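Local coordinates for protein putative oxidoreductase (Bacteroides fragilis NCTC 9343, PDB 3FHL) that probably acts as a nucleotide-dependent oxidoreductase of the Gfo/Idh/MocA family, pairing an NAD-binding Rossmann domain with a C-terminal alpha/beta domain, at residues 130-134 with 243-247; 146-151 with 186-191; 193-198 with 349-353; 212-218 with 229-235. One frame throughout, in Å; residues are numbered along the deposited sequence. Where two conformers were deposited one is given.

Interaction 1 of 4, residues 130-134 with 243-247; sequences DFLTV and RFALH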
# COMPACT_ATOMS: atom_id res chain seq x y z
N ASP C 130 -1.28 14.68 -12.93
CA ASP C 130 -0.82 13.30 -12.70
C ASP C 130 -1.69 12.25 -13.37
O ASP C 130 -1.18 11.40 -14.06
CB ASP C 130 -0.60 13.00 -11.20
CG ASP C 130 -1.76 13.46 -10.31
OD1 ASP C 130 -2.94 13.39 -10.72
OD2 ASP C 130 -1.48 13.88 -9.17
N PHE C 131 -3.01 12.36 -13.18
CA PHE C 131 -3.97 11.41 -13.79
C PHE C 131 -4.02 11.49 -15.32
O PHE C 131 -4.06 10.45 -16.01
CB PHE C 131 -5.36 11.62 -13.21
CG PHE C 131 -6.38 10.63 -13.70
CD1 PHE C 131 -6.26 9.28 -13.38
CD2 PHE C 131 -7.46 11.05 -14.46
CE1 PHE C 131 -7.20 8.36 -13.83
CE2 PHE C 131 -8.42 10.12 -14.92
CZ PHE C 131 -8.28 8.78 -14.59
N LEU C 132 -4.03 12.71 -15.85
CA LEU C 132 -3.91 12.90 -17.31
C LEU C 132 -2.64 12.28 -17.87
O LEU C 132 -2.64 11.72 -18.96
CB LEU C 132 -3.97 14.40 -17.66
CG LEU C 132 -5.34 15.08 -17.49
CD1 LEU C 132 -5.22 16.57 -17.84
CD2 LEU C 132 -6.40 14.43 -18.38
N THR C 133 -1.55 12.37 -17.11
CA THR C 133 -0.30 11.76 -17.53
C THR C 133 -0.41 10.24 -17.47
O THR C 133 0.03 9.56 -18.39
CB THR C 133 0.87 12.26 -16.67
OG1 THR C 133 0.92 13.69 -16.73
CG2 THR C 133 2.17 11.70 -17.20
N VAL C 134 -1.02 9.72 -16.40
CA VAL C 134 -1.31 8.27 -16.32
C VAL C 134 -2.09 7.79 -17.55
O VAL C 134 -1.69 6.82 -18.19
CB VAL C 134 -2.03 7.88 -14.98
CG1 VAL C 134 -2.64 6.45 -15.05
CG2 VAL C 134 -1.07 8.02 -13.78
N ARG C 243 1.93 9.12 -5.26
CA ARG C 243 0.59 9.45 -5.72
C ARG C 243 0.10 8.35 -6.66
O ARG C 243 -1.02 7.88 -6.54
CB ARG C 243 0.60 10.82 -6.43
CG ARG C 243 -0.73 11.20 -7.11
CD ARG C 243 -1.83 11.62 -6.14
NE ARG C 243 -3.13 11.67 -6.81
CZ ARG C 243 -3.92 10.62 -7.00
NH1 ARG C 243 -5.08 10.77 -7.62
NH2 ARG C 243 -3.55 9.42 -6.58
N PHE C 244 0.97 7.93 -7.57
CA PHE C 244 0.69 6.79 -8.44
C PHE C 244 1.89 5.87 -8.49
O PHE C 244 3.04 6.32 -8.55
CB PHE C 244 0.37 7.23 -9.87
CG PHE C 244 -1.02 7.82 -10.04
CD1 PHE C 244 -1.18 9.19 -10.23
CD2 PHE C 244 -2.16 7.01 -10.00
CE1 PHE C 244 -2.47 9.75 -10.39
CE2 PHE C 244 -3.43 7.56 -10.15
CZ PHE C 244 -3.59 8.92 -10.34
N ALA C 245 1.62 4.57 -8.49
CA ALA C 245 2.64 3.60 -8.85
C ALA C 245 1.95 2.60 -9.75
O ALA C 245 1.00 1.95 -9.33
CB ALA C 245 3.23 2.90 -7.62
N LEU C 246 2.41 2.52 -10.99
CA LEU C 246 1.84 1.58 -11.94
C LEU C 246 2.93 0.62 -12.36
O LEU C 246 4.07 1.03 -12.50
CB LEU C 246 1.29 2.32 -13.17
CG LEU C 246 -0.11 2.93 -13.02
CD1 LEU C 246 -0.10 4.17 -12.18
CD2 LEU C 246 -0.64 3.28 -14.40
N HIS C 247 2.57 -0.64 -12.57
CA HIS C 247 3.54 -1.65 -12.94
C HIS C 247 2.99 -2.41 -14.11
O HIS C 247 1.83 -2.78 -14.11
CB HIS C 247 3.83 -2.61 -11.75
CG HIS C 247 4.46 -1.93 -10.57
ND1 HIS C 247 5.71 -1.35 -10.62
CD2 HIS C 247 4.00 -1.72 -9.31
CE1 HIS C 247 5.98 -0.80 -9.45
NE2 HIS C 247 4.97 -1.02 -8.63
O HOH W 1 -5.29 13.15 -9.22
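A buried acid, D130, meets a buried arginine, R243, yet no direct hydrogen bond joins them. D130 OD2 lies 3.6 Å from R243 NE, a long salt bridge, and a water lies between the two side chains, 2.8 Å from D130 OD1, and accepts from R243 NH1 at 2.9 Å. OD1 also takes a weak hydrogen bond from the backbone N of F131 (2.7 Å). The guanidinium has its strongest partner elsewhere, in S151 OG, which NH2 reaches, and it makes a cation-pi contact with F153.

Beyond this polar end the contact turns apolar. F244, which has the largest area covered by the partner segment (73 Å²), presents one ring face to V134, whose CG2 stands 3.8 Å from the ring centroid in a CH-pi contact. The F244 ring atom CZ approaches F131 CD1 at 4.1 Å, and V134 CG1 packs on L246 CD2 at 3.8 Å. F244 and L246 reach the helix from one side of the strand, while A245 between them does not.

The helix and strand segments run almost parallel, 9° apart with axes 10.6 Å from each other, so helix 129-139 lies along one face of the mixed sheet. There strand 244-248 sits between 146-154 and 252-255, R243 and F244 form a classic beta bulge opposite K255, and helix 180-191 packs against F131 and F244.

Interaction 2 of 4, residues 146-151 with 186-191; sequences LVEYES and QAIQLF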
# COMPACT_ATOMS: atom_id res chain seq x y z
N LEU C 146 -0.33 -3.57 -18.56
CA LEU C 146 -0.43 -3.14 -17.16
C LEU C 146 -0.91 -4.29 -16.28
O LEU C 146 -1.85 -5.02 -16.64
CB LEU C 146 -1.39 -1.95 -17.01
CG LEU C 146 -1.46 -1.29 -15.62
CD1 LEU C 146 -0.26 -0.41 -15.38
CD2 LEU C 146 -2.75 -0.49 -15.48
N VAL C 147 -0.25 -4.45 -15.13
CA VAL C 147 -0.64 -5.48 -14.17
C VAL C 147 -1.07 -4.94 -12.81
O VAL C 147 -1.80 -5.60 -12.07
CB VAL C 147 0.44 -6.59 -14.01
CG1 VAL C 147 0.81 -7.20 -15.35
CG2 VAL C 147 1.71 -6.06 -13.31
N GLU C 148 -0.63 -3.72 -12.47
CA GLU C 148 -0.94 -3.17 -11.15
C GLU C 148 -1.07 -1.65 -11.18
O GLU C 148 -0.29 -0.98 -11.84
CB GLU C 148 0.13 -3.59 -10.12
CG GLU C 148 -0.14 -3.04 -8.71
CD GLU C 148 0.65 -3.72 -7.60
OE1 GLU C 148 1.82 -4.13 -7.85
OE2 GLU C 148 0.10 -3.84 -6.48
N TYR C 149 -2.04 -1.14 -10.43
CA TYR C 149 -2.35 0.28 -10.37
C TYR C 149 -2.54 0.62 -8.90
O TYR C 149 -3.44 0.07 -8.24
CB TYR C 149 -3.66 0.53 -11.13
CG TYR C 149 -4.26 1.92 -11.05
CD1 TYR C 149 -3.86 2.92 -11.95
CD2 TYR C 149 -5.25 2.22 -10.11
CE1 TYR C 149 -4.44 4.17 -11.91
CE2 TYR C 149 -5.84 3.48 -10.06
CZ TYR C 149 -5.43 4.45 -10.97
OH TYR C 149 -5.99 5.69 -10.92
N GLU C 150 -1.71 1.52 -8.41
CA GLU C 150 -1.80 2.02 -7.05
C GLU C 150 -1.98 3.51 -7.07
O GLU C 150 -1.23 4.21 -7.75
CB GLU C 150 -0.54 1.68 -6.26
CG GLU C 150 -0.30 0.18 -6.12
CD GLU C 150 1.13 -0.16 -5.77
OE1 GLU C 150 1.70 0.43 -4.83
OE2 GLU C 150 1.69 -1.04 -6.45
N SER C 151 -2.95 3.99 -6.32
CA SER C 151 -3.24 5.42 -6.31
C SER C 151 -3.46 5.83 -4.85
O SER C 151 -4.32 5.27 -4.17
CB SER C 151 -4.47 5.70 -7.20
OG SER C 151 -5.00 7.00 -7.02
N GLN C 186 -11.56 8.00 -10.61
CA GLN C 186 -10.45 7.76 -11.52
C GLN C 186 -10.28 6.29 -11.86
O GLN C 186 -10.08 5.96 -13.03
CB GLN C 186 -9.14 8.30 -10.92
CG GLN C 186 -9.01 9.84 -10.90
CD GLN C 186 -7.75 10.29 -10.17
OE1 GLN C 186 -7.12 9.50 -9.47
NE2 GLN C 186 -7.38 11.57 -10.32
N ALA C 187 -10.36 5.41 -10.85
CA ALA C 187 -10.14 3.98 -11.11
C ALA C 187 -11.23 3.38 -11.99
O ALA C 187 -10.94 2.59 -12.89
CB ALA C 187 -10.01 3.17 -9.80
N ILE C 188 -12.47 3.79 -11.73
CA ILE C 188 -13.63 3.36 -12.55
C ILE C 188 -13.51 3.85 -14.00
O ILE C 188 -13.78 3.10 -14.94
CB ILE C 188 -14.98 3.82 -11.94
CG1 ILE C 188 -15.23 3.13 -10.60
CG2 ILE C 188 -16.17 3.54 -12.89
CD1 ILE C 188 -16.35 3.81 -9.79
N GLN C 189 -13.08 5.10 -14.17
CA GLN C 189 -12.85 5.63 -15.52
C GLN C 189 -11.85 4.79 -16.32
O GLN C 189 -12.06 4.51 -17.51
CB GLN C 189 -12.42 7.11 -15.48
CG GLN C 189 -13.59 8.06 -15.19
CD GLN C 189 -14.73 7.92 -16.20
OE1 GLN C 189 -14.55 8.18 -17.39
NE2 GLN C 189 -15.91 7.51 -15.73
N LEU C 190 -10.77 4.36 -15.67
CA LEU C 190 -9.77 3.57 -16.38
C LEU C 190 -10.12 2.10 -16.57
O LEU C 190 -9.79 1.54 -17.61
CB LEU C 190 -8.40 3.68 -15.71
CG LEU C 190 -7.79 5.07 -15.53
CD1 LEU C 190 -6.50 4.96 -14.74
CD2 LEU C 190 -7.53 5.76 -16.87
N PHE C 191 -10.77 1.49 -15.59
CA PHE C 191 -10.81 0.02 -15.52
C PHE C 191 -12.20 -0.57 -15.38
O PHE C 191 -12.36 -1.78 -15.47
CB PHE C 191 -9.95 -0.51 -14.36
CG PHE C 191 -8.54 0.01 -14.37
CD1 PHE C 191 -7.68 -0.32 -15.41
CD2 PHE C 191 -8.09 0.83 -13.36
CE1 PHE C 191 -6.37 0.18 -15.44
CE2 PHE C 191 -6.79 1.31 -13.37
CZ PHE C 191 -5.93 0.99 -14.41
O HOH W 2 -7.21 6.71 -8.69
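Helix-on-sheet packing within the C-terminal alpha/beta domain brings the end of helix 180-191 against strand 146-154, the two segments running nearly antiparallel at 159° with axes 11.0 Å apart. Y149 and F191 account for most of the buried area. The edge of the F191 ring points into the face of Y149 in a T-shaped stack, centroids 4.9 Å apart and planes at 73°, with F191 CE2 only 3.5 Å from Y149 CG. Y149 projects from the strand toward the helix and also touches L190, CE1 to CD1 at 3.6 Å, and A187, CE2 to CB at 4.2 Å. A187 and, one helical turn on, L190 and F191 thus all touch this one tyrosine. L146 extends the apolar patch at the beginning of the strand, its CD2 lying 3.7 Å from F191 CZ.

Polar groups gather at the other end. S151 OG also bonds R243, and Q186 NE2 reaches the backbone O of R125, so both side chains are tied to neighbouring parts of the fold. No hydrogen bond passes directly between the segments; instead one water accepts from Y149 OH at 2.7 Å and from S151 OG at 2.8 Å, and donates to Q186 OE1 at 2.9 Å.

Interaction 3 of 4, residues 193-198 with 349-353; sequences MPEAVF and KIVNL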
# COMPACT_ATOMS: atom_id res chain seq x y z
N MET C 193 -16.18 -0.99 -13.35
CA MET C 193 -16.65 -1.41 -12.03
C MET C 193 -16.11 -2.79 -11.63
O MET C 193 -16.04 -3.70 -12.45
CB MET C 193 -18.19 -1.35 -11.96
CG MET C 193 -18.75 0.07 -12.02
SD MET C 193 -18.64 1.05 -10.51
CE MET C 193 -19.98 0.38 -9.52
N PRO C 194 -15.70 -2.93 -10.35
CA PRO C 194 -15.17 -4.21 -9.87
C PRO C 194 -16.26 -5.25 -9.56
O PRO C 194 -17.42 -4.89 -9.31
CB PRO C 194 -14.45 -3.80 -8.58
CG PRO C 194 -15.24 -2.67 -8.07
CD PRO C 194 -15.72 -1.91 -9.28
N GLU C 195 -15.90 -6.52 -9.56
CA GLU C 195 -16.80 -7.56 -9.07
C GLU C 195 -16.98 -7.50 -7.56
O GLU C 195 -18.07 -7.78 -7.04
CB GLU C 195 -16.28 -8.94 -9.45
CG GLU C 195 -16.26 -9.19 -10.94
CD GLU C 195 -15.63 -10.52 -11.27
OE1 GLU C 195 -15.56 -11.39 -10.37
OE2 GLU C 195 -15.21 -10.71 -12.43
N ALA C 196 -15.92 -7.14 -6.84
CA ALA C 196 -15.95 -7.13 -5.38
C ALA C 196 -15.09 -6.01 -4.79
O ALA C 196 -14.26 -5.42 -5.48
CB ALA C 196 -15.52 -8.51 -4.83
N VAL C 197 -15.31 -5.71 -3.51
CA VAL C 197 -14.55 -4.66 -2.82
C VAL C 197 -14.03 -5.17 -1.46
O VAL C 197 -14.78 -5.75 -0.68
CB VAL C 197 -15.40 -3.38 -2.60
CG1 VAL C 197 -14.68 -2.37 -1.66
CG2 VAL C 197 -15.73 -2.70 -3.95
N PHE C 198 -12.73 -4.98 -1.21
CA PHE C 198 -12.22 -5.09 0.14
C PHE C 198 -11.80 -3.69 0.60
O PHE C 198 -11.21 -2.94 -0.18
CB PHE C 198 -11.04 -6.07 0.22
CG PHE C 198 -10.22 -5.91 1.50
CD1 PHE C 198 -10.55 -6.62 2.65
CD2 PHE C 198 -9.14 -5.02 1.55
CE1 PHE C 198 -9.81 -6.46 3.82
CE2 PHE C 198 -8.40 -4.86 2.72
CZ PHE C 198 -8.74 -5.59 3.86
N LYS C 349 -15.84 -8.24 5.94
CA LYS C 349 -16.07 -9.14 4.81
C LYS C 349 -15.68 -8.52 3.46
O LYS C 349 -15.69 -7.31 3.30
CB LYS C 349 -17.55 -9.53 4.75
CG LYS C 349 -18.00 -10.57 5.78
CD LYS C 349 -19.52 -10.58 5.92
CE LYS C 349 -20.01 -11.62 6.91
NZ LYS C 349 -19.76 -13.01 6.42
N ILE C 350 -15.35 -9.36 2.48
CA ILE C 350 -15.31 -8.92 1.09
C ILE C 350 -16.76 -8.73 0.62
O ILE C 350 -17.60 -9.61 0.84
CB ILE C 350 -14.58 -9.94 0.22
CG1 ILE C 350 -13.09 -10.01 0.60
CG2 ILE C 350 -14.78 -9.64 -1.29
CD1 ILE C 350 -12.29 -11.01 -0.22
N VAL C 351 -17.04 -7.59 0.00
CA VAL C 351 -18.40 -7.26 -0.45
C VAL C 351 -18.50 -7.46 -1.95
O VAL C 351 -17.82 -6.78 -2.71
CB VAL C 351 -18.80 -5.81 -0.09
CG1 VAL C 351 -20.13 -5.42 -0.74
CG2 VAL C 351 -18.88 -5.64 1.41
N ASN C 352 -19.35 -8.39 -2.36
CA ASN C 352 -19.58 -8.66 -3.77
C ASN C 352 -20.70 -7.77 -4.30
O ASN C 352 -21.75 -7.63 -3.68
CB ASN C 352 -19.91 -10.14 -3.99
CG ASN C 352 -18.79 -11.07 -3.54
OD1 ASN C 352 -17.72 -11.11 -4.15
ND2 ASN C 352 -19.04 -11.82 -2.47
N LEU C 353 -20.45 -7.14 -5.44
CA LEU C 353 -21.43 -6.26 -6.07
C LEU C 353 -22.40 -7.08 -6.94
O LEU C 353 -21.96 -7.89 -7.76
CB LEU C 353 -20.72 -5.19 -6.91
CG LEU C 353 -20.26 -3.87 -6.29
CD1 LEU C 353 -19.31 -4.03 -5.14
CD2 LEU C 353 -19.58 -3.04 -7.38
O HOH W 3 -19.92 -9.74 -7.92
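A short antiparallel beta ladder adds the C-terminal strand 351-352 to the margin of the mixed sheet, next to strand 194-202. V197 and V351 form a hydrogen-bonded pair, V197 N to V351 O at 2.8 Å and V351 N to V197 O at 3.0 Å; A196 and N352 form the adjoining non-hydrogen-bonded pair. The main protrusion is L353, whose CD2 rests against both M193 CE (4.1 Å) and P194 O (3.4 Å), while its CD1 meets V197 CG2 at 4.0 Å. Small A196 offers a shallow hollow instead: its CB takes I350 CG2 at 3.8 Å and lies 3.5 Å from N352 OD1, an atom that hydrogen-bonds N348 of the second subunit. E195 and A196 make a classic beta bulge facing L219, where the chain turns a corner. At this bend the backbone O of E195 accepts from L353 N at 2.9 Å and from a water at 2.8 Å, which also donates to L353 O at 2.8 Å.

Interaction 4 of 4, residues 212-218 with 229-235; sequences DYFIIHL and ITLKASY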
# COMPACT_ATOMS: atom_id res chain seq x y z
N ASP C 212 -9.57 8.42 9.01
CA ASP C 212 -8.48 9.23 8.51
C ASP C 212 -7.45 8.34 7.84
O ASP C 212 -6.30 8.73 7.64
CB ASP C 212 -7.86 10.10 9.63
CG ASP C 212 -7.41 9.28 10.85
OD1 ASP C 212 -7.17 8.06 10.73
OD2 ASP C 212 -7.28 9.87 11.95
N TYR C 213 -7.88 7.13 7.47
CA TYR C 213 -7.05 6.18 6.76
C TYR C 213 -7.99 5.25 6.02
O TYR C 213 -8.96 4.76 6.61
CB TYR C 213 -6.23 5.33 7.75
CG TYR C 213 -5.49 4.19 7.10
CD1 TYR C 213 -4.18 4.36 6.67
CD2 TYR C 213 -6.11 2.95 6.88
CE1 TYR C 213 -3.50 3.33 6.05
CE2 TYR C 213 -5.44 1.92 6.24
CZ TYR C 213 -4.12 2.12 5.84
OH TYR C 213 -3.42 1.14 5.22
N PHE C 214 -7.68 4.96 4.77
CA PHE C 214 -8.36 3.84 4.10
C PHE C 214 -7.41 3.13 3.18
O PHE C 214 -6.48 3.74 2.65
CB PHE C 214 -9.65 4.30 3.38
CG PHE C 214 -9.43 5.18 2.16
CD1 PHE C 214 -9.00 4.65 0.94
CD2 PHE C 214 -9.66 6.54 2.24
CE1 PHE C 214 -8.79 5.45 -0.16
CE2 PHE C 214 -9.47 7.36 1.13
CZ PHE C 214 -9.03 6.81 -0.06
N ILE C 215 -7.62 1.83 3.02
CA ILE C 215 -7.04 1.10 1.92
C ILE C 215 -8.19 0.32 1.26
O ILE C 215 -8.98 -0.31 1.95
CB ILE C 215 -5.85 0.18 2.33
CG1 ILE C 215 -5.24 -0.49 1.09
CG2 ILE C 215 -6.25 -0.86 3.41
CD1 ILE C 215 -3.83 -0.98 1.28
N ILE C 216 -8.27 0.39 -0.06
CA ILE C 216 -9.35 -0.24 -0.83
C ILE C 216 -8.78 -1.04 -1.97
O ILE C 216 -7.93 -0.57 -2.72
CB ILE C 216 -10.35 0.82 -1.36
CG1 ILE C 216 -11.01 1.56 -0.19
CG2 ILE C 216 -11.39 0.17 -2.28
CD1 ILE C 216 -11.74 2.85 -0.58
N HIS C 217 -9.27 -2.26 -2.11
CA HIS C 217 -8.97 -3.05 -3.28
C HIS C 217 -10.23 -3.22 -4.09
O HIS C 217 -11.25 -3.66 -3.56
CB HIS C 217 -8.41 -4.42 -2.88
CG HIS C 217 -7.10 -4.32 -2.17
ND1 HIS C 217 -5.97 -3.84 -2.79
CD2 HIS C 217 -6.76 -4.58 -0.89
CE1 HIS C 217 -4.97 -3.83 -1.92
NE2 HIS C 217 -5.43 -4.28 -0.76
N LEU C 218 -10.16 -2.84 -5.36
CA LEU C 218 -11.26 -3.04 -6.30
C LEU C 218 -10.91 -4.29 -7.06
O LEU C 218 -9.94 -4.33 -7.83
CB LEU C 218 -11.43 -1.83 -7.23
CG LEU C 218 -11.58 -0.45 -6.59
CD1 LEU C 218 -11.85 0.58 -7.69
CD2 LEU C 218 -12.72 -0.46 -5.61
N ILE C 229 -5.66 -3.51 -8.17
CA ILE C 229 -5.97 -2.12 -7.82
C ILE C 229 -5.86 -1.84 -6.33
O ILE C 229 -6.50 -2.52 -5.52
CB ILE C 229 -7.40 -1.70 -8.29
CG1 ILE C 229 -7.49 -1.68 -9.82
CG2 ILE C 229 -7.80 -0.34 -7.71
CD1 ILE C 229 -8.78 -1.09 -10.33
N THR C 230 -5.06 -0.85 -5.95
CA THR C 230 -5.03 -0.39 -4.56
C THR C 230 -5.28 1.11 -4.52
O THR C 230 -4.56 1.88 -5.16
CB THR C 230 -3.67 -0.65 -3.87
OG1 THR C 230 -3.29 -2.01 -4.06
CG2 THR C 230 -3.76 -0.39 -2.39
N LEU C 231 -6.28 1.52 -3.75
CA LEU C 231 -6.54 2.94 -3.49
C LEU C 231 -6.35 3.24 -2.01
O LEU C 231 -6.85 2.52 -1.15
CB LEU C 231 -7.96 3.33 -3.95
CG LEU C 231 -8.40 2.78 -5.32
CD1 LEU C 231 -9.88 3.03 -5.55
CD2 LEU C 231 -7.57 3.42 -6.45
N LYS C 232 -5.61 4.30 -1.71
CA LYS C 232 -5.23 4.58 -0.33
C LYS C 232 -5.22 6.06 -0.03
O LYS C 232 -4.91 6.86 -0.89
CB LYS C 232 -3.80 4.11 -0.07
CG LYS C 232 -3.64 2.73 0.47
CD LYS C 232 -2.16 2.46 0.80
CE LYS C 232 -1.82 2.75 2.25
NZ LYS C 232 -0.47 2.16 2.58
N ALA C 233 -5.51 6.40 1.22
CA ALA C 233 -5.22 7.73 1.74
C ALA C 233 -5.03 7.69 3.23
O ALA C 233 -5.59 6.82 3.90
CB ALA C 233 -6.32 8.73 1.39
N SER C 234 -4.25 8.64 3.76
CA SER C 234 -3.97 8.67 5.19
C SER C 234 -3.53 10.07 5.57
O SER C 234 -2.89 10.76 4.79
CB SER C 234 -2.85 7.67 5.54
OG SER C 234 -2.55 7.70 6.94
N TYR C 235 -3.88 10.46 6.79
CA TYR C 235 -3.40 11.70 7.39
C TYR C 235 -2.13 11.51 8.22
O TYR C 235 -1.63 12.45 8.83
CB TYR C 235 -4.49 12.35 8.24
CG TYR C 235 -5.36 13.32 7.47
CD1 TYR C 235 -4.82 14.48 6.92
CD2 TYR C 235 -6.72 13.08 7.31
CE1 TYR C 235 -5.62 15.38 6.23
CE2 TYR C 235 -7.53 13.98 6.63
CZ TYR C 235 -6.97 15.12 6.08
OH TYR C 235 -7.78 16.00 5.39
O HOH W 4 -7.43 -5.65 -7.46
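Strands 213-221 and 228-234 form an antiparallel beta hairpin in the mixed sheet of the C-terminal domain, and its apolar centre lies on the face carrying F214, I216, L218, I229, L231 and A233. L231 packs against L218, CD1 to CD1 at 3.8 Å, and L218 CG meets I229 CG2 at 3.9 Å. F214, in the p rotamer, folds its ring over the neighbouring strand, bringing CE2 to 3.4 Å from A233 CB. Helix 175-178 packs on this face.

Between the faces runs the backbone ladder. F214 pairs with A233 (F214 N to A233 O 2.9 Å, A233 N to F214 O 3.2 Å) and I216 with L231 (I216 N to L231 O 2.8 Å, L231 N to I216 O 2.9 Å). Beyond F214, Y235 N donates to D212 O at 3.1 Å, next to the bulge that D212 and Y213 form facing G202.

The opposite face carries Y213, I215, H217, T230, K232 and S234; of these Y213, I215, H217 and K232 meet the second subunit. I215 CG1 still packs on K232 CG at 3.6 Å, but K232 NZ makes salt bridges to E148 and E150 of that subunit, Y213 OH hydrogen-bonds the same E148, and H217 NE2 bonds its counterpart H217 there. The other ring nitrogen turns back into the hairpin: H217 ND1 donates to I229 O at 3.1 Å.

All four contacts reach the same mixed sheet. Interactions 1 and 2 place helices 129-139 and 180-191 on it by buried side-chain packing, without direct hydrogen bonds between their segments, and each has a water bridge at its polar end; R243 of the first bonds S151 of the second. Interactions 3 and 4 are strand pairings held by backbone bonds. Interaction 4 is buried and extensive, whereas interaction 3, at the sheet margin, is partly exposed. Strand 146-154 of interaction 2 neighbours strand 228-234 of interaction 4, and F198 of interaction 3 bonds H217 through the backbone. Residues from all four segment pairs touch the second subunit.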